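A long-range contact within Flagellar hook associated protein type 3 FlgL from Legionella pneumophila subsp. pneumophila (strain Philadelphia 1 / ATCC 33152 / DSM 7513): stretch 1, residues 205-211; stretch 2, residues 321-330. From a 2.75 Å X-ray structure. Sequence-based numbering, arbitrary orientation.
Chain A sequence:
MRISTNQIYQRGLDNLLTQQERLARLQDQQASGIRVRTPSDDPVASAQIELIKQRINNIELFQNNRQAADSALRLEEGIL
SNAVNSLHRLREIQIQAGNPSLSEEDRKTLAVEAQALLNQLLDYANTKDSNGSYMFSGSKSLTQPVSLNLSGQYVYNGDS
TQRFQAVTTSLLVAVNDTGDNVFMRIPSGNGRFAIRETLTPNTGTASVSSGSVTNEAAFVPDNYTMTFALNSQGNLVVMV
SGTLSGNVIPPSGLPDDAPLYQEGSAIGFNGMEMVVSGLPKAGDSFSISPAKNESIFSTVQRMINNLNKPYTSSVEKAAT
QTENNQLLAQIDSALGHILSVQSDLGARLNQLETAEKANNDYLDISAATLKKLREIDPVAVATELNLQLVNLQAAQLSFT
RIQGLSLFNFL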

ATOM      1  N   THR A 205     -26.753  15.427  -8.003  1.00100.10           N
ATOM      2  CA  THR A 205     -26.791  13.942  -7.871  1.00 98.03           C
ATOM      3  C   THR A 205     -25.564  13.239  -8.462  1.00 98.51           C
ATOM      4  O   THR A 205     -25.592  12.070  -8.843  1.00100.86           O
ATOM      5  CB  THR A 205     -28.072  13.335  -8.481  1.00 95.29           C
ATOM      6  OG1 THR A 205     -28.221  13.752  -9.848  1.00 93.70           O
ATOM      7  CG2 THR A 205     -29.263  13.758  -7.665  1.00 95.30           C
ATOM      8  N   ALA A 206     -24.466  13.961  -8.497  1.00 98.81           N
ATOM      9  CA  ALA A 206     -23.246  13.463  -9.092  1.00 98.18           C
ATOM     10  C   ALA A 206     -22.567  12.390  -8.250  1.00 94.89           C
ATOM     11  O   ALA A 206     -22.499  12.515  -7.035  1.00 94.81           O
ATOM     12  CB  ALA A 206     -22.298  14.635  -9.295  1.00100.42           C
ATOM     13  N   SER A 207     -22.052  11.355  -8.913  1.00 92.48           N
ATOM     14  CA  SER A 207     -21.250  10.307  -8.259  1.00 92.37           C
ATOM     15  C   SER A 207     -20.009  10.026  -9.100  1.00 88.75           C
ATOM     16  O   SER A 207     -19.995  10.340 -10.282  1.00 86.12           O
ATOM     17  CB  SER A 207     -22.082   9.027  -8.056  1.00 94.13           C
ATOM     18  OG  SER A 207     -23.385   9.145  -8.646  1.00 99.87           O
ATOM     19  N   VAL A 208     -18.969   9.440  -8.510  1.00 87.04           N
ATOM     20  CA  VAL A 208     -17.710   9.212  -9.248  1.00 88.21           C
ATOM     21  C   VAL A 208     -17.151   7.796  -9.087  1.00 86.00           C
ATOM     22  O   VAL A 208     -17.103   7.259  -7.977  1.00 90.43           O
ATOM     23  CB  VAL A 208     -16.598  10.203  -8.799  1.00 90.41           C
ATOM     24  CG1 VAL A 208     -15.454  10.212  -9.801  1.00 90.39           C
ATOM     25  CG2 VAL A 208     -17.142  11.616  -8.617  1.00 88.95           C
ATOM     26  N   SER A 209     -16.698   7.208 -10.188  1.00 83.64           N
ATOM     27  CA  SER A 209     -16.144   5.864 -10.155  1.00 83.97           C
ATOM     28  C   SER A 209     -14.840   5.886  -9.342  1.00 84.26           C
ATOM     29  O   SER A 209     -14.391   6.945  -8.956  1.00 85.61           O
ATOM     30  CB  SER A 209     -15.909   5.352 -11.585  1.00 85.28           C
ATOM     31  OG  SER A 209     -14.743   5.922 -12.148  1.00 86.03           O
ATOM     32  N   SER A 210     -14.249   4.728  -9.053  1.00 84.04           N
ATOM     33  CA  SER A 210     -12.953   4.685  -8.377  1.00 80.71           C
ATOM     34  C   SER A 210     -11.843   5.060  -9.370  1.00 81.79           C
ATOM     35  O   SER A 210     -10.743   5.531  -8.955  1.00 78.77           O
ATOM     36  CB  SER A 210     -12.684   3.312  -7.738  1.00 81.28           C
ATOM     37  OG  SER A 210     -12.812   2.207  -8.635  1.00 81.75           O
ATOM     38  N   GLY A 211     -12.135   4.858 -10.669  1.00 79.37           N
ATOM     39  CA  GLY A 211     -11.207   5.203 -11.744  1.00 77.83           C
ATOM     40  C   GLY A 211      -9.865   4.501 -11.611  1.00 78.00           C
ATOM     41  O   GLY A 211      -9.684   3.666 -10.726  1.00 82.14           O
ATOM     42  N   GLN A 321     -22.885   6.948  -3.228  1.00 96.08           N
ATOM     43  CA  GLN A 321     -22.278   6.142  -4.282  1.00 93.36           C
ATOM     44  C   GLN A 321     -20.807   6.466  -4.428  1.00 89.43           C
ATOM     45  O   GLN A 321     -19.969   5.581  -4.459  1.00 88.59           O
ATOM     46  CB  GLN A 321     -23.013   6.298  -5.618  1.00 96.13           C
ATOM     47  CG  GLN A 321     -22.788   5.142  -6.607  1.00 98.14           C
ATOM     48  CD  GLN A 321     -23.512   3.856  -6.200  1.00101.01           C
ATOM     49  OE1 GLN A 321     -23.306   3.322  -5.088  1.00 99.08           O
ATOM     50  NE2 GLN A 321     -24.376   3.351  -7.097  1.00100.41           N
ATOM     51  N   THR A 322     -20.468   7.737  -4.472  1.00 88.15           N
ATOM     52  CA  THR A 322     -19.073   8.082  -4.647  1.00 87.51           C
ATOM     53  C   THR A 322     -18.144   7.340  -3.689  1.00 87.67           C
ATOM     54  O   THR A 322     -17.056   6.868  -4.079  1.00 89.30           O
ATOM     55  CB  THR A 322     -18.867   9.562  -4.424  1.00 86.46           C
ATOM     56  OG1 THR A 322     -19.676  10.299  -5.351  1.00 84.82           O
ATOM     57  CG2 THR A 322     -17.392   9.892  -4.609  1.00 86.55           C
ATOM     58  N   GLU A 323     -18.590   7.286  -2.438  1.00 86.71           N
ATOM     59  CA  GLU A 323     -17.896   6.618  -1.364  1.00 86.32           C
ATOM     60  C   GLU A 323     -18.116   5.096  -1.423  1.00 86.46           C
ATOM     61  O   GLU A 323     -17.223   4.357  -1.078  1.00 87.90           O
ATOM     62  CB  GLU A 323     -18.333   7.218  -0.013  1.00 87.12           C
ATOM     63  CG  GLU A 323     -18.101   6.361   1.245  1.00 89.27           C
ATOM     64  CD  GLU A 323     -16.809   6.640   2.046  1.00 89.27           C
ATOM     65  OE1 GLU A 323     -15.863   7.274   1.512  1.00 83.49           O
ATOM     66  OE2 GLU A 323     -16.734   6.186   3.238  1.00 89.83           O
ATOM     67  N   ASN A 324     -19.279   4.611  -1.858  1.00 86.20           N
ATOM     68  CA  ASN A 324     -19.456   3.159  -2.040  1.00 83.22           C
ATOM     69  C   ASN A 324     -18.374   2.620  -2.963  1.00 83.79           C
ATOM     70  O   ASN A 324     -17.699   1.661  -2.600  1.00 85.20           O
ATOM     71  CB  ASN A 324     -20.800   2.793  -2.667  1.00 82.36           C
ATOM     72  CG  ASN A 324     -21.945   2.733  -1.676  1.00 82.38           C
ATOM     73  OD1 ASN A 324     -21.773   2.499  -0.463  1.00 82.80           O
ATOM     74  ND2 ASN A 324     -23.149   2.912  -2.208  1.00 81.34           N
ATOM     75  N   ASN A 325     -18.230   3.221  -4.154  1.00 83.87           N
ATOM     76  CA  ASN A 325     -17.219   2.821  -5.138  1.00 82.86           C
ATOM     77  C   ASN A 325     -15.823   2.747  -4.555  1.00 80.41           C
ATOM     78  O   ASN A 325     -15.007   1.879  -4.947  1.00 79.32           O
ATOM     79  CB  ASN A 325     -17.145   3.824  -6.271  1.00 86.05           C
ATOM     80  CG  ASN A 325     -18.217   3.616  -7.281  1.00 89.35           C
ATOM     81  OD1 ASN A 325     -19.382   3.650  -6.920  1.00 94.83           O
ATOM     82  ND2 ASN A 325     -17.837   3.369  -8.556  1.00 89.11           N
ATOM     83  N   GLN A 326     -15.537   3.682  -3.653  1.00 76.31           N
ATOM     84  CA  GLN A 326     -14.215   3.725  -3.026  1.00 76.81           C
ATOM     85  C   GLN A 326     -14.075   2.546  -2.095  1.00 77.42           C
ATOM     86  O   GLN A 326     -13.080   1.837  -2.125  1.00 79.81           O
ATOM     87  CB  GLN A 326     -13.969   5.053  -2.274  1.00 74.63           C
ATOM     88  CG  GLN A 326     -13.873   6.256  -3.203  1.00 74.08           C
ATOM     89  CD  GLN A 326     -12.470   6.519  -3.661  1.00 71.95           C
ATOM     90  OE1 GLN A 326     -11.593   6.701  -2.827  1.00 70.50           O
ATOM     91  NE2 GLN A 326     -12.241   6.575  -4.983  1.00 72.64           N
ATOM     92  N   LEU A 327     -15.097   2.328  -1.278  1.00 79.69           N
ATOM     93  CA  LEU A 327     -15.041   1.299  -0.263  1.00 80.02           C
ATOM     94  C   LEU A 327     -15.005  -0.080  -0.903  1.00 80.08           C
ATOM     95  O   LEU A 327     -14.497  -1.012  -0.321  1.00 81.41           O
ATOM     96  CB  LEU A 327     -16.199   1.432   0.721  1.00 81.36           C
ATOM     97  CG  LEU A 327     -16.115   2.608   1.698  1.00 82.38           C
ATOM     98  CD1 LEU A 327     -17.414   2.719   2.477  1.00 83.74           C
ATOM     99  CD2 LEU A 327     -14.953   2.431   2.669  1.00 83.89           C
ATOM    100  N   LEU A 328     -15.513  -0.214  -2.114  1.00 78.48           N
ATOM    101  CA  LEU A 328     -15.406  -1.482  -2.764  1.00 76.57           C
ATOM    102  C   LEU A 328     -13.958  -1.685  -3.131  1.00 75.30           C
ATOM    103  O   LEU A 328     -13.412  -2.751  -2.959  1.00 75.93           O
ATOM    104  CB  LEU A 328     -16.244  -1.480  -4.007  1.00 77.12           C
ATOM    105  CG  LEU A 328     -16.251  -2.789  -4.755  1.00 77.13           C
ATOM    106  CD1 LEU A 328     -16.858  -3.882  -3.877  1.00 78.47           C
ATOM    107  CD2 LEU A 328     -17.058  -2.572  -6.025  1.00 77.29           C
ATOM    108  N   ALA A 329     -13.310  -0.648  -3.624  1.00 74.54           N
ATOM    109  CA  ALA A 329     -11.914  -0.812  -4.029  1.00 75.69           C
ATOM    110  C   ALA A 329     -11.045  -1.181  -2.846  1.00 75.79           C
ATOM    111  O   ALA A 329     -10.082  -1.920  -2.985  1.00 74.58           O
ATOM    112  CB  ALA A 329     -11.382   0.450  -4.693  1.00 76.40           C
ATOM    113  N   GLN A 330     -11.395  -0.672  -1.673  1.00 76.63           N
ATOM    114  CA  GLN A 330     -10.550  -0.887  -0.507  1.00 78.44           C
ATOM    115  C   GLN A 330     -10.672  -2.274   0.082  1.00 77.22           C
ATOM    116  O   GLN A 330      -9.664  -2.891   0.443  1.00 75.47           O
ATOM    117  CB  GLN A 330     -10.831   0.181   0.541  1.00 79.39           C
ATOM    118  CG  GLN A 330     -10.285   1.520   0.080  1.00 79.57           C
ATOM    119  CD  GLN A 330     -10.422   2.607   1.112  1.00 78.98           C
ATOM    120  OE1 GLN A 330     -10.359   3.783   0.750  1.00 77.86           O
ATOM    121  NE2 GLN A 330     -10.588   2.238   2.406  1.00 76.41           N
TER

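Stretch 2 is helical throughout, one segment of a helix that begins earlier in the chain and continues later, whereas stretch 1 is largely extended, with a short strand at Ser-207 and Val-208 and loop or turn around it. The helix is held by its own backbone bonds, among them Asn-325 N to Gln-321 O and Leu-327 N to Glu-323 O, both 2.9 Å; Ala-329 N to Asn-325 O, at 3.3 Å, is weak. Stretch 1 runs along one side of this helix, and the two chains run in the same general direction: the CA atoms of Ser-207 and Thr-322 lie 4.8 Å apart, those of Ser-210 and Gln-326 5.6 Å. Three residues on in stretch 1, the nearest CA is four on in the helix, although stretch 1 covers the greater distance (10.0 Å from Ser-207 CA to Ser-210 CA, against 6.7 Å from Thr-322 CA to Gln-326 CA). The helix meets its partner through Gln-321, Thr-322, Asn-325, Gln-326 and Ala-329, a set spaced by three and four residues that recurs on one face with each turn. Glu-323, Asn-324, Leu-327, Leu-328 and Gln-330 make no contact with stretch 1. The contact is modest, burying 351 Å² summed over both sides.

Its one cross-stretch hydrogen bond runs from Val-208 N to Thr-322 OG1, at 3.3 Å; it is weak, the angle at the hydrogen being 135°. The m rotamer of Thr-322 (chi1 -59°) sets OG1 beside the strand, where it also lies 3.3 Å from Ser-207 CA. The methyl faces the same residue as the hydrogen bond: Thr-322 CG2 is 4.3 Å from Val-208 CB, a loose apolar contact.

Ser-207 directs its CA-to-CB bond toward the helix, and its CB meets Gln-321 CB at 3.8 Å. Gln-321 also starts toward stretch 1, but its end leads away; there Gln-321 OE1 accepts a hydrogen bond from Asn-324 ND2 at 2.9 Å, although the position of that nitrogen is less sure. The glutamine therefore offers stretch 1 the aliphatic base of its side chain.

One turn further on, Asn-325 points toward stretch 1 and packs against its backbone, with Asn-325 CB 3.8 Å from Val-208 O. Ser-209 turns its CA-to-CB bond away overall, and its hydroxyl is hydrogen-bonded elsewhere in the structure.

Ser-210, buried and with its CA-to-CB bond sideways, has the largest covered area in the contact, 64 Å². Its neighbor Gln-326 also sets out sideways, but the end of the side chain comes nearer, bringing Gln-326 NE2 to 3.9 Å from Ser-210 CA. This is packing, with no hydrogen bond between the two residues; Gln-326 OE1 is satisfied elsewhere in the structure. Ala-329 closes the contact, its CB 4.4 Å from Ser-210 CB. Gly-211 then leaves the helix without touching it, at a phi of 58° that favors glycine. Overall, close packing of backbone and short side chains, with a single weak polar link, joins segments 114 or more residues apart in sequence.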